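Local atomic coordinates of glutamate ABC superfamily ATP binding cassette transporter, binding protein (Enterococcus faecium DO, PDB entry 5EYF), a protein that binds L-glutamate as the solute-binding component of an ABC transporter and probably delivers it to the membrane permease for uptake. Residues T14-I18 / I53-K59. Sequence-based numbering, arbitrary orientation. Where two conformers were deposited one is given.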
loop_
_atom_site.group_PDB
_atom_site.type_symbol
_atom_site.label_atom_id
_atom_site.label_comp_id
_atom_site.label_asym_id
_atom_site.label_seq_id
_atom_site.Cartn_x
_atom_site.Cartn_y
_atom_site.Cartn_z
ATOM N N THR B 14 -5.764 2.113 -35.608
ATOM C CA THR B 14 -7.068 1.745 -35.062
ATOM C C THR B 14 -7.672 2.788 -34.142
ATOM O O THR B 14 -8.888 2.743 -33.906
ATOM C CB THR B 14 -7.004 0.423 -34.299
ATOM O OG1 THR B 14 -6.248 0.586 -33.086
ATOM C CG2 THR B 14 -6.357 -0.643 -35.147
ATOM N N ASN B 15 -6.863 3.710 -33.624
ATOM C CA ASN B 15 -7.320 4.743 -32.700
ATOM C C ASN B 15 -8.069 4.141 -31.510
ATOM O O ASN B 15 -9.074 4.681 -31.038
ATOM C CB ASN B 15 -8.181 5.780 -33.420
ATOM C CG ASN B 15 -8.307 7.043 -32.623
ATOM O OD1 ASN B 15 -7.362 7.452 -31.930
ATOM N ND2 ASN B 15 -9.489 7.647 -32.661
ATOM N N GLU B 16 -7.547 3.031 -30.997
ATOM C CA GLU B 16 -8.246 2.249 -29.984
ATOM C C GLU B 16 -7.231 1.605 -29.048
ATOM O O GLU B 16 -6.120 1.258 -29.462
ATOM C CB GLU B 16 -9.124 1.176 -30.654
ATOM C CG GLU B 16 -10.082 0.405 -29.736
ATOM C CD GLU B 16 -10.793 -0.724 -30.479
ATOM O OE1 GLU B 16 -10.092 -1.588 -31.054
ATOM O OE2 GLU B 16 -12.046 -0.739 -30.522
ATOM N N ILE B 17 -7.613 1.464 -27.776
ATOM C CA ILE B 17 -6.922 0.587 -26.840
ATOM C C ILE B 17 -7.935 -0.417 -26.305
ATOM O O ILE B 17 -9.068 -0.048 -25.980
ATOM C CB ILE B 17 -6.273 1.361 -25.683
ATOM C CG1 ILE B 17 -5.240 2.338 -26.236
ATOM C CG2 ILE B 17 -5.657 0.374 -24.645
ATOM C CD1 ILE B 17 -4.669 3.200 -25.166
ATOM N N ILE B 18 -7.535 -1.688 -26.242
ATOM C CA ILE B 18 -8.399 -2.786 -25.820
ATOM C C ILE B 18 -7.988 -3.212 -24.417
ATOM O O ILE B 18 -6.858 -3.663 -24.201
ATOM C CB ILE B 18 -8.305 -3.974 -26.781
ATOM C CG1 ILE B 18 -8.596 -3.531 -28.223
ATOM C CG2 ILE B 18 -9.270 -5.066 -26.343
ATOM C CD1 ILE B 18 -8.502 -4.641 -29.219
ATOM N N ILE B 53 -3.574 9.027 -23.834
ATOM C CA ILE B 53 -2.633 8.465 -24.795
ATOM C C ILE B 53 -3.013 8.868 -26.210
ATOM O O ILE B 53 -2.170 9.333 -26.995
ATOM C CB ILE B 53 -2.566 6.930 -24.645
ATOM C CG1 ILE B 53 -2.060 6.566 -23.255
ATOM C CG2 ILE B 53 -1.712 6.285 -25.778
ATOM C CD1 ILE B 53 -1.951 5.047 -23.027
ATOM N N LEU B 54 -4.285 8.686 -26.559
ATOM C CA LEU B 54 -4.752 8.863 -27.922
ATOM C C LEU B 54 -5.368 10.224 -28.173
ATOM O O LEU B 54 -5.581 10.584 -29.337
ATOM C CB LEU B 54 -5.790 7.789 -28.253
ATOM C CG LEU B 54 -5.311 6.342 -28.136
ATOM C CD1 LEU B 54 -6.425 5.373 -28.569
ATOM C CD2 LEU B 54 -4.027 6.124 -28.967
ATOM N N GLY B 55 -5.680 10.971 -27.133
ATOM C CA GLY B 55 -6.357 12.236 -27.315
ATOM C C GLY B 55 -7.862 12.094 -27.258
ATOM O O GLY B 55 -8.422 11.019 -27.007
ATOM N N ASP B 56 -8.513 13.229 -27.527
ATOM C CA ASP B 56 -9.941 13.415 -27.265
ATOM C C ASP B 56 -10.802 12.307 -27.838
ATOM O O ASP B 56 -11.753 11.853 -27.190
ATOM C CB ASP B 56 -10.425 14.738 -27.859
ATOM C CG ASP B 56 -10.122 15.918 -26.987
ATOM O OD1 ASP B 56 -9.721 15.714 -25.815
ATOM O OD2 ASP B 56 -10.308 17.051 -27.484
ATOM N N ASN B 57 -10.552 11.919 -29.089
ATOM C CA ASN B 57 -11.428 10.961 -29.747
ATOM C C ASN B 57 -10.886 9.540 -29.715
ATOM O O ASN B 57 -11.346 8.695 -30.491
ATOM C CB ASN B 57 -11.707 11.383 -31.188
ATOM C CG ASN B 57 -10.540 11.125 -32.105
ATOM O OD1 ASN B 57 -9.387 11.277 -31.712
ATOM N ND2 ASN B 57 -10.831 10.706 -33.338
ATOM N N GLY B 58 -9.943 9.251 -28.823
ATOM C CA GLY B 58 -9.464 7.885 -28.694
ATOM C C GLY B 58 -10.568 6.957 -28.207
ATOM O O GLY B 58 -11.385 7.316 -27.360
ATOM N N LYS B 59 -10.585 5.745 -28.742
ATOM C CA LYS B 59 -11.635 4.799 -28.403
ATOM C C LYS B 59 -11.153 3.736 -27.430
ATOM O O LYS B 59 -9.988 3.335 -27.437
ATOM C CB LYS B 59 -12.174 4.110 -29.655
ATOM C CG LYS B 59 -12.907 5.031 -30.589
ATOM C CD LYS B 59 -13.286 4.270 -31.847
ATOM C CE LYS B 59 -14.368 3.224 -31.586
ATOM N NZ LYS B 59 -15.737 3.820 -31.506
#
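Glu16 and Lys59 pair as the first rungs of two parallel strands, with Lys59 bracketed by two fairly straight backbone hydrogen bonds: its N donates to Asn15 O (2.9 Å) and its O accepts from Ile17 N (3.0 Å). Lys59 O also lies 3.3 Å from Glu16 CA, a CA-H...O contact. Before the strand, Asn15 leaves the helix 7-14 with positive phi, a conformation asparagine tolerates better than most residues. Asn15 turns CG away from its own backbone N (chi1 -162°), which carries the amide across to the turn, where ND2 makes a weak, bent bond to Asn57 O (3.0 Å). The two asparagine side chains cross at about a right angle, but their ND2 atoms are both donors and do not bond.

The turn is a type I beta turn from Gly55 to Gly58, closed by Gly58 N to Gly55 O. Both glycines fit their places: at Gly55's backbone angles a CB would jam against Leu54 O, and one on Gly58 would hit Leu54 CB. Leu54 lays CD1 over the backbone where the first strand starts, 3.6 Å from Glu16 N, and the same methyl touches Ile17 CG1. Further in, Ile17 and Ile53 cross at about a right angle and touch through their CD1 methyls (3.9 Å); beta-branched Ile17 suits a strand, and both give the helix-sheet interface long apolar side chains. Glu16 and Lys59 share the other face of the sheet.

The contact joins strand 16-21 to the turn by which helix 41-54 returns the chain to strand 59-64, parallel neighbours in a beta-alpha-beta crossover with a small antiparallel sheet inserted before the helix. Helix 41-54 covers the Ile17 face, where Phe211 of helix 209-225 touches both Ile17 and Ile53, while Leu8 and Ser11 of helix 7-14 abut Ile53 and Leu54.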